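Local coordinates for protein N-acetylgalactosaminyltransferase 7 (Homo sapiens, PDB 6IWR) that belongs to the polypeptide GalNAc-transferase family, joining a GT-A glycosyltransferase domain to a ricin-type beta-trefoil lectin domain, at residues A[150-155]-A[237-242]. Numbering follows the deposited sequence.
Sequences SVVIVF and LIYLDA
Ile238 N gives a nearly straight hydrogen bond to Ser150 O (2.9 Å, 170°), joining two parallel strands of the GT-A domain in a worked example of a sheet that is tight along one part and looser toward a metal site. Ile238 O then receives Val152 N at 2.9 Å, and Val152 O takes Leu240 N at 3.1 Å in a more bent bond of 147°. Residues 150 and 152 thus grip the neighbouring strand, while Val151 and Ile153 turn their backbone bonds to strand 179-186.

Side chains close both faces. Val152 points CG1 at Leu237 CD2, 4.0 Å away, beside Tyr239, whose hydroxyl is hydrogen-bonded to Arg224 O of helix 219-230. On the other face, the side chains of Ile153 and Leu240 cross obliquely against helix 160-173, CG1 of Ile153 4.0 Å from CB of Leu240. Ile153 CG2, anti to the backbone N, meets Ala242 CB at 3.6 Å.

Toward Ala242 the pairing is looser: Val154 N and Leu240 O are 4.1 Å apart, and the junction continues through Ala242 CB against Phe155 CB. Partly exposed Asp241 points away from the other strand; its OD2 is hydrogen-bonded to His380 NE2, and its side chain lies about 3 Å from a bound manganese ion. Asp241-Ala242-His243 matches the DXH motif of polypeptide GalNAc-transferases. Apolar, backbone-bonded strands thus lead directly into a polar metal site, which probably helps fix where Asp241 sits.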
ATOM      1  N   SER A 150       2.198  24.372  32.268  1.00 23.57           N
ATOM      2  CA  SER A 150       2.008  24.926  30.933  1.00 24.73           C
ATOM      3  C   SER A 150       1.782  23.755  29.981  1.00 26.96           C
ATOM      4  O   SER A 150       2.647  22.879  29.879  1.00 29.63           O
ATOM      5  CB  SER A 150       3.234  25.742  30.518  1.00 26.13           C
ATOM      6  OG  SER A 150       3.470  26.833  31.412  1.00 27.83           O
ATOM      7  N   VAL A 151       0.630  23.688  29.318  1.00 21.23           N
ATOM      8  CA  VAL A 151       0.503  22.699  28.250  1.00 26.56           C
ATOM      9  C   VAL A 151       0.965  23.356  26.955  1.00 25.85           C
ATOM     10  O   VAL A 151       0.541  24.471  26.619  1.00 27.06           O
ATOM     11  CB  VAL A 151      -0.928  22.112  28.131  1.00 27.64           C
ATOM     12  CG1 VAL A 151      -1.621  21.942  29.481  1.00 23.97           C
ATOM     13  CG2 VAL A 151      -1.811  22.873  27.160  1.00 34.98           C
ATOM     14  N   VAL A 152       1.876  22.696  26.247  1.00 26.22           N
ATOM     15  CA  VAL A 152       2.375  23.212  24.982  1.00 27.52           C
ATOM     16  C   VAL A 152       1.925  22.265  23.884  1.00 22.81           C
ATOM     17  O   VAL A 152       2.024  21.042  24.027  1.00 23.13           O
ATOM     18  CB  VAL A 152       3.904  23.405  24.988  1.00 24.06           C
ATOM     19  CG1 VAL A 152       4.431  23.603  26.419  1.00 24.83           C
ATOM     20  CG2 VAL A 152       4.545  22.280  24.373  1.00 24.89           C
ATOM     21  N   ILE A 153       1.362  22.840  22.830  1.00 28.32           N
ATOM     22  CA  ILE A 153       0.877  22.128  21.660  1.00 25.41           C
ATOM     23  C   ILE A 153       1.652  22.693  20.481  1.00 27.47           C
ATOM     24  O   ILE A 153       1.509  23.876  20.143  1.00 27.67           O
ATOM     25  CB  ILE A 153      -0.635  22.309  21.451  1.00 27.49           C
ATOM     26  CG1 ILE A 153      -1.416  21.816  22.650  1.00 23.56           C
ATOM     27  CG2 ILE A 153      -1.107  21.563  20.197  1.00 28.19           C
ATOM     28  CD1 ILE A 153      -2.807  22.297  22.629  1.00 27.21           C
ATOM     29  N   VAL A 154       2.478  21.869  19.879  1.00 26.36           N
ATOM     30  CA  VAL A 154       3.170  22.216  18.650  1.00 26.17           C
ATOM     31  C   VAL A 154       2.275  21.811  17.490  1.00 29.83           C
ATOM     32  O   VAL A 154       1.751  20.695  17.462  1.00 32.85           O
ATOM     33  CB  VAL A 154       4.538  21.515  18.586  1.00 28.89           C
ATOM     34  CG1 VAL A 154       5.188  21.728  17.218  1.00 29.30           C
ATOM     35  CG2 VAL A 154       5.421  21.995  19.734  1.00 21.33           C
ATOM     36  N   PHE A 155       2.050  22.716  16.549  1.00 28.32           N
ATOM     37  CA  PHE A 155       1.223  22.358  15.415  1.00 31.56           C
ATOM     38  C   PHE A 155       1.857  22.848  14.124  1.00 35.19           C
ATOM     39  O   PHE A 155       2.667  23.783  14.109  1.00 35.23           O
ATOM     40  CB  PHE A 155      -0.209  22.891  15.566  1.00 31.04           C
ATOM     41  CG  PHE A 155      -0.336  24.370  15.401  1.00 30.80           C
ATOM     42  CD1 PHE A 155      -0.569  24.925  14.147  1.00 29.07           C
ATOM     43  CD2 PHE A 155      -0.258  25.205  16.502  1.00 32.41           C
ATOM     44  CE1 PHE A 155      -0.705  26.287  13.983  1.00 27.34           C
ATOM     45  CE2 PHE A 155      -0.389  26.584  16.349  1.00 29.19           C
ATOM     46  CZ  PHE A 155      -0.600  27.127  15.081  1.00 29.82           C
ATOM     47  N   LEU A 237       5.871  21.179  32.372  1.00 20.62           N
ATOM     48  CA  LEU A 237       5.476  21.189  30.970  1.00 20.40           C
ATOM     49  C   LEU A 237       4.663  19.939  30.658  1.00 23.85           C
ATOM     50  O   LEU A 237       5.054  18.835  31.038  1.00 27.05           O
ATOM     51  CB  LEU A 237       6.702  21.246  30.067  1.00 20.83           C
ATOM     52  CG  LEU A 237       7.584  22.488  30.218  1.00 26.15           C
ATOM     53  CD1 LEU A 237       8.931  22.251  29.563  1.00 22.14           C
ATOM     54  CD2 LEU A 237       6.853  23.700  29.581  1.00 24.59           C
ATOM     55  N   ILE A 238       3.518  20.110  30.004  1.00 23.12           N
ATOM     56  CA  ILE A 238       2.745  18.983  29.505  1.00 23.22           C
ATOM     57  C   ILE A 238       2.673  19.152  28.000  1.00 25.55           C
ATOM     58  O   ILE A 238       2.028  20.086  27.512  1.00 25.48           O
ATOM     59  CB  ILE A 238       1.335  18.900  30.105  1.00 26.63           C
ATOM     60  CG1 ILE A 238       1.374  18.949  31.637  1.00 25.49           C
ATOM     61  CG2 ILE A 238       0.632  17.597  29.613  1.00 24.38           C
ATOM     62  CD1 ILE A 238       0.035  18.662  32.292  1.00 20.74           C
ATOM     63  N   TYR A 239       3.325  18.254  27.267  1.00 23.87           N
ATOM     64  CA  TYR A 239       3.246  18.273  25.814  1.00 23.79           C
ATOM     65  C   TYR A 239       2.046  17.468  25.328  1.00 24.31           C
ATOM     66  O   TYR A 239       1.727  16.408  25.876  1.00 24.25           O
ATOM     67  CB  TYR A 239       4.542  17.722  25.204  1.00 27.60           C
ATOM     68  CG  TYR A 239       5.699  18.653  25.386  1.00 24.47           C
ATOM     69  CD1 TYR A 239       5.965  19.638  24.447  1.00 22.32           C
ATOM     70  CD2 TYR A 239       6.513  18.566  26.516  1.00 20.60           C
ATOM     71  CE1 TYR A 239       7.029  20.534  24.618  1.00 24.90           C
ATOM     72  CE2 TYR A 239       7.571  19.444  26.705  1.00 22.95           C
ATOM     73  CZ  TYR A 239       7.825  20.438  25.751  1.00 24.30           C
ATOM     74  OH  TYR A 239       8.871  21.333  25.921  1.00 25.00           O
ATOM     75  N   LEU A 240       1.400  17.978  24.274  1.00 28.30           N
ATOM     76  CA  LEU A 240       0.196  17.413  23.671  1.00 29.98           C
ATOM     77  C   LEU A 240       0.242  17.598  22.161  1.00 27.32           C
ATOM     78  O   LEU A 240       0.525  18.704  21.693  1.00 30.27           O
ATOM     79  CB  LEU A 240      -1.059  18.109  24.223  1.00 29.83           C
ATOM     80  CG  LEU A 240      -1.991  17.383  25.198  1.00 28.55           C
ATOM     81  CD1 LEU A 240      -1.260  16.313  25.926  1.00 27.63           C
ATOM     82  CD2 LEU A 240      -2.593  18.364  26.174  1.00 23.01           C
ATOM     83  N   ASP A 241      -0.052  16.530  21.404  1.00 29.17           N
ATOM     84  CA  ASP A 241      -0.241  16.615  19.947  1.00 30.79           C
ATOM     85  C   ASP A 241      -1.336  17.650  19.650  1.00 31.77           C
ATOM     86  O   ASP A 241      -2.174  17.961  20.495  1.00 25.26           O
ATOM     87  CB  ASP A 241      -0.633  15.235  19.333  1.00 32.68           C
ATOM     88  CG  ASP A 241       0.522  14.537  18.529  1.00 41.57           C
ATOM     89  OD1 ASP A 241       1.676  14.688  18.999  1.00 46.21           O
ATOM     90  OD2 ASP A 241       0.281  13.829  17.461  1.00 36.54           O
ATOM     91  N   ALA A 242      -1.342  18.188  18.433  1.00 32.07           N
ATOM     92  CA  ALA A 242      -2.404  19.139  18.115  1.00 28.45           C
ATOM     93  C   ALA A 242      -3.722  18.459  17.733  1.00 31.12           C
ATOM     94  O   ALA A 242      -4.657  19.136  17.293  1.00 33.33           O
ATOM     95  CB  ALA A 242      -1.951  20.090  17.009  1.00 28.55           C
TER